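Local coordinates for protein lantibiotic dehydratase (Microbispora corallina, PDB 5EHK) that probably dehydrates serine and threonine residues of the NAI-107 precursor peptide, in a reaction that depends on tRNA, at residues S4-A8 with E387-E391; E474-I479 with F676-Y682; D989-A993 with D1022-G1026; M997-R1003 with A1100-D1106. All coordinates share one frame; numbering follows the deposited sequence.

In the fold
Interactions 1 and 2 belong to the larger part of the protein, interactions 3 and 4 to the C-terminal part. The first two are partly buried, about 21 Å apart between centres, and brush together where Arg388 O meets the ring of Tyr682; interaction 1 joins a strand to a helix through side-chain to backbone bonds, interaction 2 joins two strands through a backbone ladder. Interactions 3 and 4 are buried contacts, although Thr1024 and Arg1003 are exposed; about 12 Å apart between centres, they flank helix 992-997 and touch where Pro1023 packs on Val1104. Interaction 3 is small, with one apolar touch beside a doubtful polar pair, whereas interaction 4 adds arginine, glutamine and aspartate bonds to a methionine contact.

Interaction 1. Residues S4-A8 with E387-E391; sequences SPFRA and ERAAE
Ser4 holds OG opposite its own backbone N (chi1 172°), while Glu387 starts with CG beside the backbone N (chi1 -64°) and then runs out straight, and these two torsions carry both polar links from helix 380-395 to the first residues of strand 6-17 and the residues leading into it. Ser4 OG donates to Glu387 O at 2.9 Å, coming from above the carbonyl plane. Glu391 N, one helical turn on, reaches that same Glu387 O from the opposite face at 3.3 Å, so a single carbonyl serves the helix and the N-terminal segment together. The Ser4 hydroxyl is also an acceptor: Phe6 N lies 3.0 Å from Ser4 OG and closes an ST turn. At the far end of the glutamate, Ala8 N makes a nearly straight bond (168°) to Glu387 OE2 at 2.7 Å, approaching from above the carboxylate plane.

Carbon contacts fill in beside these bonds. Pro5 crosses the Glu391 side chain at about a right angle, with Pro5 CD 3.4 Å from Glu391 CG. Phe6 CD2 rests 3.8 Å from Ala390 CB, and Glu391 N lies at the edge of the phenyl ring.

Arg793 grips the same corner, with a salt bridge to Glu387 OE1 and hydrogen bonds to Ser4 O and Phe6 O. Leu790 of strand 785-792, an antiparallel neighbour of strand 6-17, packs on Phe6, Ala8 and Glu387, while Leu501 and Leu503 of strand 500-508 meet Phe6 and Ala390.

Interaction 2. Residues E474-I479 with F676-Y682; sequences EREIVI and FLPGVRY
Strand 476-479 pairs in parallel with the second half of strand 676-682, Glu476 facing Gly679, Ile477 facing Val680 and Val478 facing Arg681. The short strand axes are 29° apart. Strand 676-682 has an antiparallel neighbour as well, strand 685-693, making this a mixed arrangement.

The backbone bonds follow the parallel pattern, in which one residue reaches two partners on the other strand. Ile477 N donates to Gly679 O at 3.0 Å and Ile477 O accepts from Arg681 N at 3.0 Å, straddling Val680. Arg475 O takes Gly679 N before this pair, and Ile479 N bonds to Arg681 O after it at 2.8 Å.

Apolar contacts lie on the face that carries Ile479, Val680 and Tyr682. Ile479 CD1 reaches Val680 CG2 at 3.8 Å, and Ile479 CG1 lies near Tyr682 CB. Further back, Phe676 turns the edge of its ring to the backbone, with Phe676 CZ 3.6 Å from Arg475 CA; the polar end of Arg475 leaves for Asn722 O and Glu768.

Glu476, Val478 and Arg681 share the other face. Arg681 bends at chi3 (65°), which lays one face of its guanidinium over Val478 CG2 and turns an edge toward Glu476, where the salt bridge from NE to OE1 is long. A water reinforces it, donating to Glu476 OE1 at 2.9 Å and accepting weakly from Arg681 NH2 at 3.3 Å.

Interaction 3. Residues D989-A993 with D1022-G1026; sequences DGDPA and DPTGG
Pro1023, which meets Ala993 across the contact, opens a turn closed by the bond from Gly1026 N to Pro1023 O at 2.9 Å. Over it, Asp1022 OD1 accepts from Gly1025 N, also at 2.9 Å; this bond comes from above the Asp1022 carboxylate plane and is fairly bent (137°). Together they make an Asx motif over a type I beta turn, Pro1023 to Gly1026, in which Gly1026 closes with a positive phi of 88°.

This turn bridges helices 1014-1020 and 1028-1032 and offers Pro1023 and Thr1024 to the start of helix 992-997, where Asp991 holds the N-cap position. A sound contact between the segments is apolar, Ala993 CB to Pro1023 CG at 4.2 Å. The side chains of Thr1024 and Asp991 cross at about a right angle, but Thr1024 OG1 and Asp991 OD1 are modelled too close together to be relied on, and the details of this pair are doubtful.

Helix 1090-1109 backs both segments, Leu1108 touching Asp991 and Val1104 touching Pro1023, while Ala959 and Asp963 of helix 950-965 lie against the same proline.

Interaction 4. Residues M997-R1003 with A1100-D1106; sequences MSSTGGR and ARGAVQD
The loop leaving helix 992-997 runs along one side of the long helix 1090-1109, with Met997 and Arg1003 gripping it at either end of the segment and Arg1101 reaching back from the helix into the curve. At the apolar end, Met997 CE touches Ala1100 CB at 3.7 Å, and the Met997 side chain crosses Val1104 at about a right angle, Met997 CB lying 3.8 Å from Val1104 CG2.

Arg1101 bends at chi3 (62°) to bring its guanidinium under the glycine pair. Gly1001 CA covers one face of it, 3.3 Å from Arg1101 NH1, while Thr1000 CG2 sits at the edge. With no side chain on Gly1001, the loop backbone itself can lie on that flat group.

Gln1105 is the polar hub. Its NE2 donates to Ser998 OG at 2.7 Å, close to the amide plane, and its OE1 accepts from Arg1003 NH1 at 2.8 Å, the donor tilted somewhat from the carbonyl plane. Ser998 OG in turn bonds to Ala994 O on the preceding helix. Arg1003 starts out away from the helix, then turns at chi2 (69°) and slides past Gln1105 in the opposite direction. Its NH2 makes a salt bridge with Asp1106 OD1 at 2.5 Å, nearly in the guanidinium plane and on the syn lone pair.

Arg1003 NH1 can only donate and so faces OE1, which puts NE2 toward Ser998 OG; the two bonds are consistent with the modelled amide orientation and link both ends of the segment to a single helix residue.

Interaction 1. Residues S4-A8 with E387-E391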
loop_
_atom_site.group_PDB
_atom_site.type_symbol
_atom_site.label_atom_id
_atom_site.label_comp_id
_atom_site.label_asym_id
_atom_site.label_seq_id
_atom_site.Cartn_x
_atom_site.Cartn_y
_atom_site.Cartn_z
ATOM N N SER A 4 -0.162 -18.123 -36.269
ATOM C CA SER A 4 -0.235 -17.195 -35.132
ATOM C C SER A 4 -1.681 -16.922 -34.753
ATOM O O SER A 4 -2.553 -16.999 -35.595
ATOM C CB SER A 4 0.442 -15.857 -35.453
ATOM O OG SER A 4 0.209 -14.899 -34.418
ATOM N N PRO A 5 -1.948 -16.625 -33.466
ATOM C CA PRO A 5 -3.312 -16.228 -33.110
ATOM C C PRO A 5 -3.631 -14.836 -33.647
ATOM O O PRO A 5 -4.795 -14.450 -33.654
ATOM C CB PRO A 5 -3.279 -16.194 -31.584
ATOM C CG PRO A 5 -1.862 -15.900 -31.248
ATOM C CD PRO A 5 -1.047 -16.603 -32.299
ATOM N N PHE A 6 -2.625 -14.099 -34.106
ATOM C CA PHE A 6 -2.889 -12.814 -34.751
ATOM C C PHE A 6 -2.590 -12.899 -36.252
ATOM O O PHE A 6 -1.657 -13.601 -36.665
ATOM C CB PHE A 6 -2.071 -11.676 -34.117
ATOM C CG PHE A 6 -2.271 -11.539 -32.640
ATOM C CD1 PHE A 6 -3.470 -11.062 -32.130
ATOM C CD2 PHE A 6 -1.265 -11.901 -31.761
ATOM C CE1 PHE A 6 -3.662 -10.945 -30.775
ATOM C CE2 PHE A 6 -1.441 -11.793 -30.407
ATOM C CZ PHE A 6 -2.653 -11.312 -29.907
ATOM N N ARG A 7 -3.401 -12.201 -37.051
ATOM C CA ARG A 7 -3.168 -12.037 -38.479
ATOM C C ARG A 7 -3.039 -10.538 -38.733
ATOM O O ARG A 7 -3.911 -9.777 -38.341
ATOM C CB ARG A 7 -4.374 -12.573 -39.262
ATOM C CG ARG A 7 -4.335 -12.326 -40.785
ATOM C CD ARG A 7 -5.713 -12.554 -41.469
ATOM N NE ARG A 7 -6.287 -13.875 -41.211
ATOM C CZ ARG A 7 -6.092 -14.947 -41.974
ATOM N NH1 ARG A 7 -5.324 -14.852 -43.053
ATOM N NH2 ARG A 7 -6.643 -16.116 -41.643
ATOM N N ALA A 8 -1.968 -10.108 -39.397
ATOM C CA ALA A 8 -1.806 -8.691 -39.752
ATOM C C ALA A 8 -2.707 -8.289 -40.917
ATOM O O ALA A 8 -3.152 -9.132 -41.704
ATOM C CB ALA A 8 -0.350 -8.371 -40.078
ATOM N N GLU A 387 3.650 -11.183 -37.039
ATOM C CA GLU A 387 2.570 -11.918 -36.394
ATOM C C GLU A 387 3.060 -12.845 -35.290
ATOM O O GLU A 387 2.363 -13.034 -34.290
ATOM C CB GLU A 387 1.769 -12.715 -37.407
ATOM C CG GLU A 387 1.068 -11.829 -38.401
ATOM C CD GLU A 387 0.344 -12.611 -39.467
ATOM O OE1 GLU A 387 0.464 -13.851 -39.475
ATOM O OE2 GLU A 387 -0.316 -11.980 -40.317
ATOM N N ARG A 388 4.246 -13.427 -35.462
ATOM C CA ARG A 388 4.773 -14.368 -34.475
ATOM C C ARG A 388 5.299 -13.585 -33.257
ATOM O O ARG A 388 5.279 -14.066 -32.125
ATOM C CB ARG A 388 5.892 -15.226 -35.088
ATOM C CG ARG A 388 5.398 -16.427 -35.928
ATOM C CD ARG A 388 6.505 -17.479 -36.198
ATOM N NE ARG A 388 6.580 -18.492 -35.142
ATOM C CZ ARG A 388 7.035 -19.736 -35.306
ATOM N NH1 ARG A 388 7.482 -20.144 -36.488
ATOM N NH2 ARG A 388 7.045 -20.575 -34.275
ATOM N N ALA A 389 5.733 -12.360 -33.506
ATOM C CA ALA A 389 6.265 -11.506 -32.463
ATOM C C ALA A 389 5.145 -11.047 -31.539
ATOM O O ALA A 389 5.220 -11.223 -30.318
ATOM C CB ALA A 389 6.978 -10.331 -33.078
ATOM N N ALA A 390 4.123 -10.436 -32.142
ATOM C CA ALA A 390 2.890 -10.096 -31.456
ATOM C C ALA A 390 2.441 -11.253 -30.556
ATOM O O ALA A 390 2.136 -11.038 -29.377
ATOM C CB ALA A 390 1.807 -9.741 -32.459
ATOM N N GLU A 391 2.461 -12.480 -31.072
ATOM C CA GLU A 391 2.094 -13.615 -30.232
ATOM C C GLU A 391 3.001 -13.738 -28.993
ATOM O O GLU A 391 2.526 -13.960 -27.870
ATOM C CB GLU A 391 2.082 -14.926 -31.034
ATOM C CG GLU A 391 1.635 -16.155 -30.225
ATOM C CD GLU A 391 1.942 -17.491 -30.913
ATOM O OE1 GLU A 391 2.712 -17.503 -31.898
ATOM O OE2 GLU A 391 1.380 -18.528 -30.486
#

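Interaction 2. Residues E474-I479 with F676-Y682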
loop_
_atom_site.group_PDB
_atom_site.type_symbol
_atom_site.label_atom_id
_atom_site.label_comp_id
_atom_site.label_asym_id
_atom_site.label_seq_id
_atom_site.Cartn_x
_atom_site.Cartn_y
_atom_site.Cartn_z
ATOM N N GLU A 474 28.256 -10.008 -25.231
ATOM C CA GLU A 474 27.276 -9.861 -26.310
ATOM C C GLU A 474 26.232 -8.752 -26.064
ATOM O O GLU A 474 25.722 -8.603 -24.958
ATOM C CB GLU A 474 26.531 -11.174 -26.486
ATOM C CG GLU A 474 27.390 -12.354 -26.912
ATOM C CD GLU A 474 26.674 -13.690 -26.703
ATOM O OE1 GLU A 474 25.764 -13.747 -25.843
ATOM O OE2 GLU A 474 26.997 -14.671 -27.411
ATOM N N ARG A 475 25.892 -8.000 -27.106
ATOM C CA ARG A 475 24.930 -6.912 -26.983
ATOM C C ARG A 475 23.506 -7.383 -27.220
ATOM O O ARG A 475 22.568 -6.604 -27.061
ATOM C CB ARG A 475 25.213 -5.853 -28.031
ATOM C CG ARG A 475 26.511 -5.170 -27.864
ATOM C CD ARG A 475 26.895 -4.508 -29.161
ATOM N NE ARG A 475 27.914 -3.484 -28.959
ATOM C CZ ARG A 475 28.425 -2.746 -29.933
ATOM N NH1 ARG A 475 28.016 -2.912 -31.179
ATOM N NH2 ARG A 475 29.338 -1.838 -29.654
ATOM N N GLU A 476 23.337 -8.642 -27.615
ATOM C CA GLU A 476 22.009 -9.171 -27.858
ATOM C C GLU A 476 22.010 -10.581 -27.325
ATOM O O GLU A 476 23.018 -11.271 -27.388
ATOM C CB GLU A 476 21.670 -9.148 -29.351
ATOM C CG GLU A 476 21.560 -7.727 -29.953
ATOM C CD GLU A 476 20.966 -7.684 -31.376
ATOM O OE1 GLU A 476 20.542 -8.752 -31.899
ATOM O OE2 GLU A 476 20.943 -6.572 -31.975
ATOM N N ILE A 477 20.885 -11.002 -26.775
ATOM C CA ILE A 477 20.726 -12.348 -26.281
ATOM C C ILE A 477 19.579 -12.914 -27.107
ATOM O O ILE A 477 18.744 -12.147 -27.582
ATOM C CB ILE A 477 20.460 -12.348 -24.737
ATOM C CG1 ILE A 477 20.646 -13.743 -24.138
ATOM C CG2 ILE A 477 19.066 -11.810 -24.380
ATOM C CD1 ILE A 477 22.096 -14.101 -23.785
ATOM N N VAL A 478 19.563 -14.225 -27.349
ATOM C CA VAL A 478 18.550 -14.821 -28.218
ATOM C C VAL A 478 17.645 -15.757 -27.445
ATOM O O VAL A 478 18.116 -16.694 -26.812
ATOM C CB VAL A 478 19.178 -15.624 -29.378
ATOM C CG1 VAL A 478 18.095 -16.428 -30.123
ATOM C CG2 VAL A 478 19.939 -14.698 -30.335
ATOM N N ILE A 479 16.341 -15.516 -27.509
ATOM C CA ILE A 479 15.383 -16.326 -26.765
ATOM C C ILE A 479 14.583 -17.223 -27.694
ATOM O O ILE A 479 14.239 -16.852 -28.818
ATOM C CB ILE A 479 14.440 -15.448 -25.893
ATOM C CG1 ILE A 479 13.511 -14.592 -26.759
ATOM C CG2 ILE A 479 15.253 -14.545 -24.974
ATOM C CD1 ILE A 479 12.483 -13.782 -25.959
ATOM N N PHE A 676 23.932 -1.578 -18.665
ATOM C CA PHE A 676 23.648 -2.058 -20.003
ATOM C C PHE A 676 22.703 -3.216 -19.953
ATOM O O PHE A 676 22.891 -4.132 -19.160
ATOM C CB PHE A 676 24.912 -2.469 -20.772
ATOM C CG PHE A 676 24.622 -3.147 -22.086
ATOM C CD1 PHE A 676 24.198 -2.402 -23.189
ATOM C CD2 PHE A 676 24.750 -4.526 -22.217
ATOM C CE1 PHE A 676 23.905 -3.022 -24.401
ATOM C CE2 PHE A 676 24.473 -5.149 -23.419
ATOM C CZ PHE A 676 24.043 -4.401 -24.511
ATOM N N LEU A 677 21.691 -3.151 -20.817
ATOM C CA LEU A 677 20.755 -4.245 -21.080
ATOM C C LEU A 677 20.809 -4.683 -22.545
ATOM O O LEU A 677 20.647 -3.863 -23.459
ATOM C CB LEU A 677 19.331 -3.831 -20.718
ATOM C CG LEU A 677 19.009 -3.786 -19.232
ATOM C CD1 LEU A 677 17.708 -3.086 -19.087
ATOM C CD2 LEU A 677 18.952 -5.203 -18.621
ATOM N N PRO A 678 21.044 -5.981 -22.773
ATOM C CA PRO A 678 21.160 -6.554 -24.120
ATOM C C PRO A 678 19.847 -6.432 -24.871
ATOM O O PRO A 678 18.807 -6.493 -24.215
ATOM C CB PRO A 678 21.426 -8.036 -23.842
ATOM C CG PRO A 678 20.806 -8.281 -22.515
ATOM C CD PRO A 678 20.997 -7.016 -21.729
ATOM N N GLY A 679 19.894 -6.230 -26.193
ATOM C CA GLY A 679 18.713 -6.369 -27.032
ATOM C C GLY A 679 18.203 -7.801 -26.936
ATOM O O GLY A 679 18.985 -8.722 -26.732
ATOM N N VAL A 680 16.898 -8.004 -27.052
ATOM C CA VAL A 680 16.372 -9.362 -26.955
ATOM C C VAL A 680 15.739 -9.808 -28.275
ATOM O O VAL A 680 14.859 -9.138 -28.825
ATOM C CB VAL A 680 15.460 -9.557 -25.705
ATOM C CG1 VAL A 680 15.058 -8.219 -25.131
ATOM C CG2 VAL A 680 14.252 -10.425 -26.008
ATOM N N ARG A 681 16.236 -10.920 -28.804
ATOM C CA ARG A 681 15.793 -11.394 -30.104
ATOM C C ARG A 681 15.005 -12.704 -30.091
ATOM O O ARG A 681 15.393 -13.683 -29.459
ATOM C CB ARG A 681 16.963 -11.456 -31.082
ATOM C CG ARG A 681 16.554 -11.670 -32.533
ATOM C CD ARG A 681 17.620 -11.135 -33.464
ATOM N NE ARG A 681 18.869 -11.880 -33.348
ATOM C CZ ARG A 681 19.122 -13.024 -33.970
ATOM N NH1 ARG A 681 18.205 -13.574 -34.749
ATOM N NH2 ARG A 681 20.292 -13.621 -33.805
ATOM N N TYR A 682 13.870 -12.674 -30.778
ATOM C CA TYR A 682 13.021 -13.835 -30.974
ATOM C C TYR A 682 12.846 -14.049 -32.471
ATOM O O TYR A 682 12.230 -13.223 -33.147
ATOM C CB TYR A 682 11.677 -13.573 -30.304
ATOM C CG TYR A 682 10.672 -14.685 -30.393
ATOM C CD1 TYR A 682 10.883 -15.890 -29.742
ATOM C CD2 TYR A 682 9.484 -14.509 -31.077
ATOM C CE1 TYR A 682 9.949 -16.901 -29.803
ATOM C CE2 TYR A 682 8.544 -15.515 -31.145
ATOM C CZ TYR A 682 8.779 -16.700 -30.507
ATOM O OH TYR A 682 7.832 -17.684 -30.573
HETATM O O HOH W 1 22.001 -11.225 -32.261
#

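Interaction 3. Residues D989-A993 with D1022-G1026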
loop_
_atom_site.group_PDB
_atom_site.type_symbol
_atom_site.label_atom_id
_atom_site.label_comp_id
_atom_site.label_asym_id
_atom_site.label_seq_id
_atom_site.Cartn_x
_atom_site.Cartn_y
_atom_site.Cartn_z
ATOM N N ASP A 989 -34.050 -36.027 -1.897
ATOM C CA ASP A 989 -35.403 -36.271 -1.395
ATOM C C ASP A 989 -35.412 -36.577 0.113
ATOM O O ASP A 989 -34.717 -37.475 0.591
ATOM C CB ASP A 989 -36.025 -37.449 -2.157
ATOM C CG ASP A 989 -37.511 -37.631 -1.864
ATOM O OD1 ASP A 989 -38.225 -36.614 -1.708
ATOM O OD2 ASP A 989 -37.957 -38.803 -1.772
ATOM N N GLY A 990 -36.196 -35.812 0.864
ATOM C CA GLY A 990 -36.307 -36.051 2.290
ATOM C C GLY A 990 -35.208 -35.489 3.181
ATOM O O GLY A 990 -35.346 -35.516 4.407
ATOM N N ASP A 991 -34.131 -34.968 2.590
ATOM C CA ASP A 991 -32.973 -34.495 3.362
ATOM C C ASP A 991 -32.577 -33.065 3.000
ATOM O O ASP A 991 -31.552 -32.858 2.335
ATOM C CB ASP A 991 -31.775 -35.410 3.107
ATOM C CG ASP A 991 -30.705 -35.280 4.168
ATOM O OD1 ASP A 991 -30.953 -34.578 5.174
ATOM O OD2 ASP A 991 -29.623 -35.890 4.009
ATOM N N PRO A 992 -33.368 -32.072 3.464
ATOM C CA PRO A 992 -33.131 -30.649 3.164
ATOM C C PRO A 992 -31.783 -30.131 3.696
ATOM O O PRO A 992 -31.228 -29.184 3.130
ATOM C CB PRO A 992 -34.314 -29.934 3.842
ATOM C CG PRO A 992 -35.291 -31.019 4.201
ATOM C CD PRO A 992 -34.457 -32.234 4.444
ATOM N N ALA A 993 -31.291 -30.722 4.785
ATOM C CA ALA A 993 -29.992 -30.376 5.333
ATOM C C ALA A 993 -28.918 -30.607 4.295
ATOM O O ALA A 993 -28.177 -29.696 3.934
ATOM C CB ALA A 993 -29.706 -31.206 6.578
ATOM N N ASP A 1022 -25.888 -34.614 12.781
ATOM C CA ASP A 1022 -26.852 -35.532 12.156
ATOM C C ASP A 1022 -28.305 -35.070 12.332
ATOM O O ASP A 1022 -29.083 -35.664 13.094
ATOM C CB ASP A 1022 -26.664 -36.949 12.726
ATOM C CG ASP A 1022 -27.558 -37.998 12.053
ATOM O OD1 ASP A 1022 -28.125 -37.727 10.961
ATOM O OD2 ASP A 1022 -27.684 -39.100 12.643
ATOM N N PRO A 1023 -28.674 -34.006 11.615
ATOM C CA PRO A 1023 -30.026 -33.469 11.744
ATOM C C PRO A 1023 -31.035 -34.456 11.189
ATOM O O PRO A 1023 -32.060 -34.686 11.824
ATOM C CB PRO A 1023 -29.992 -32.195 10.885
ATOM C CG PRO A 1023 -28.528 -31.969 10.558
ATOM C CD PRO A 1023 -27.895 -33.309 10.581
ATOM N N THR A 1024 -30.743 -35.035 10.027
ATOM C CA THR A 1024 -31.685 -35.954 9.383
ATOM C C THR A 1024 -31.984 -37.162 10.265
ATOM O O THR A 1024 -33.111 -37.644 10.300
ATOM C CB THR A 1024 -31.179 -36.428 8.005
ATOM O OG1 THR A 1024 -30.652 -35.308 7.279
ATOM C CG2 THR A 1024 -32.312 -37.054 7.209
ATOM N N GLY A 1025 -30.984 -37.606 11.020
ATOM C CA GLY A 1025 -31.158 -38.716 11.935
ATOM C C GLY A 1025 -31.781 -38.361 13.275
ATOM O O GLY A 1025 -31.874 -39.222 14.144
ATOM N N GLY A 1026 -32.189 -37.103 13.456
ATOM C CA GLY A 1026 -32.838 -36.658 14.683
ATOM C C GLY A 1026 -31.878 -36.180 15.771
ATOM O O GLY A 1026 -32.299 -35.940 16.910
#

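Interaction 4. Residues M997-R1003 with A1100-D1106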
loop_
_atom_site.group_PDB
_atom_site.type_symbol
_atom_site.label_atom_id
_atom_site.label_comp_id
_atom_site.label_asym_id
_atom_site.label_seq_id
_atom_site.Cartn_x
_atom_site.Cartn_y
_atom_site.Cartn_z
ATOM N N MET A 997 -26.773 -27.696 2.423
ATOM C CA MET A 997 -25.348 -27.750 2.713
ATOM C C MET A 997 -24.522 -28.096 1.466
ATOM O O MET A 997 -23.321 -27.852 1.430
ATOM C CB MET A 997 -25.042 -28.747 3.837
ATOM C CG MET A 997 -25.556 -28.335 5.204
ATOM S SD MET A 997 -25.097 -26.655 5.683
ATOM C CE MET A 997 -23.306 -26.695 5.605
ATOM N N SER A 998 -25.153 -28.643 0.432
ATOM C CA SER A 998 -24.395 -29.010 -0.761
ATOM C C SER A 998 -24.093 -27.807 -1.647
ATOM O O SER A 998 -23.159 -27.852 -2.464
ATOM C CB SER A 998 -25.066 -30.138 -1.552
ATOM O OG SER A 998 -25.135 -31.328 -0.786
ATOM N N SER A 999 -24.888 -26.747 -1.497
ATOM C CA SER A 999 -24.736 -25.546 -2.326
ATOM C C SER A 999 -23.616 -24.671 -1.761
ATOM O O SER A 999 -23.311 -23.588 -2.270
ATOM C CB SER A 999 -26.026 -24.737 -2.342
ATOM O OG SER A 999 -26.382 -24.382 -1.022
ATOM N N THR A 1000 -23.003 -25.180 -0.705
ATOM C CA THR A 1000 -22.105 -24.416 0.127
ATOM C C THR A 1000 -20.618 -24.676 -0.163
ATOM O O THR A 1000 -19.749 -23.958 0.333
ATOM C CB THR A 1000 -22.468 -24.675 1.592
ATOM O OG1 THR A 1000 -22.637 -23.430 2.276
ATOM C CG2 THR A 1000 -21.441 -25.559 2.289
ATOM N N GLY A 1001 -20.320 -25.694 -0.967
ATOM C CA GLY A 1001 -18.942 -25.979 -1.326
ATOM C C GLY A 1001 -18.703 -27.167 -2.248
ATOM O O GLY A 1001 -19.563 -28.035 -2.417
ATOM N N GLY A 1002 -17.522 -27.180 -2.866
ATOM C CA GLY A 1002 -17.082 -28.283 -3.697
ATOM C C GLY A 1002 -16.700 -29.417 -2.774
ATOM O O GLY A 1002 -16.247 -29.169 -1.658
ATOM N N ARG A 1003 -16.889 -30.653 -3.221
ATOM C CA ARG A 1003 -16.595 -31.805 -2.377
ATOM C C ARG A 1003 -15.134 -31.846 -1.934
ATOM O O ARG A 1003 -14.826 -32.293 -0.830
ATOM C CB ARG A 1003 -16.987 -33.107 -3.088
ATOM C CG ARG A 1003 -16.718 -34.374 -2.281
ATOM C CD ARG A 1003 -17.646 -34.497 -1.080
ATOM N NE ARG A 1003 -17.432 -35.732 -0.330
ATOM C CZ ARG A 1003 -18.111 -36.063 0.767
ATOM N NH1 ARG A 1003 -19.038 -35.238 1.244
ATOM N NH2 ARG A 1003 -17.872 -37.215 1.387
ATOM N N ALA A 1100 -19.835 -29.397 8.368
ATOM C CA ALA A 1100 -21.245 -29.707 8.356
ATOM C C ALA A 1100 -21.628 -30.307 7.013
ATOM O O ALA A 1100 -22.425 -31.247 6.954
ATOM C CB ALA A 1100 -22.055 -28.454 8.633
ATOM N N ARG A 1101 -21.049 -29.760 5.943
ATOM C CA ARG A 1101 -21.330 -30.224 4.582
ATOM C C ARG A 1101 -20.953 -31.687 4.397
ATOM O O ARG A 1101 -21.776 -32.493 3.954
ATOM C CB ARG A 1101 -20.652 -29.338 3.547
ATOM C CG ARG A 1101 -20.957 -29.716 2.121
ATOM C CD ARG A 1101 -20.250 -28.777 1.141
ATOM N NE ARG A 1101 -18.787 -28.805 1.206
ATOM C CZ ARG A 1101 -18.022 -27.770 1.549
ATOM N NH1 ARG A 1101 -18.563 -26.613 1.886
ATOM N NH2 ARG A 1101 -16.702 -27.896 1.555
ATOM N N GLY A 1102 -19.704 -32.013 4.732
ATOM C CA GLY A 1102 -19.238 -33.388 4.727
ATOM C C GLY A 1102 -20.149 -34.300 5.538
ATOM O O GLY A 1102 -20.699 -35.258 4.997
ATOM N N ALA A 1103 -20.339 -33.979 6.819
ATOM C CA ALA A 1103 -21.139 -34.802 7.744
ATOM C C ALA A 1103 -22.539 -35.173 7.234
ATOM O O ALA A 1103 -22.939 -36.339 7.295
ATOM C CB ALA A 1103 -21.235 -34.141 9.125
ATOM N N VAL A 1104 -23.296 -34.183 6.772
ATOM C CA VAL A 1104 -24.653 -34.457 6.332
ATOM C C VAL A 1104 -24.674 -35.134 4.961
ATOM O O VAL A 1104 -25.609 -35.860 4.649
ATOM C CB VAL A 1104 -25.555 -33.210 6.352
ATOM C CG1 VAL A 1104 -25.541 -32.579 7.739
ATOM C CG2 VAL A 1104 -25.143 -32.233 5.274
ATOM N N GLN A 1105 -23.659 -34.890 4.140
ATOM C CA GLN A 1105 -23.546 -35.597 2.868
ATOM C C GLN A 1105 -23.235 -37.080 3.077
ATOM O O GLN A 1105 -23.863 -37.945 2.463
ATOM C CB GLN A 1105 -22.528 -34.931 1.934
ATOM C CG GLN A 1105 -23.114 -33.780 1.113
ATOM C CD GLN A 1105 -22.079 -33.055 0.265
ATOM O OE1 GLN A 1105 -20.867 -33.204 0.466
ATOM N NE2 GLN A 1105 -22.557 -32.266 -0.696
ATOM N N ASP A 1106 -22.256 -37.364 3.932
ATOM C CA ASP A 1106 -21.891 -38.743 4.248
ATOM C C ASP A 1106 -23.016 -39.504 4.943
ATOM O O ASP A 1106 -23.220 -40.684 4.672
ATOM C CB ASP A 1106 -20.634 -38.806 5.122
ATOM C CG ASP A 1106 -19.386 -38.357 4.389
ATOM O OD1 ASP A 1106 -19.472 -38.060 3.172
ATOM O OD2 ASP A 1106 -18.315 -38.306 5.037
#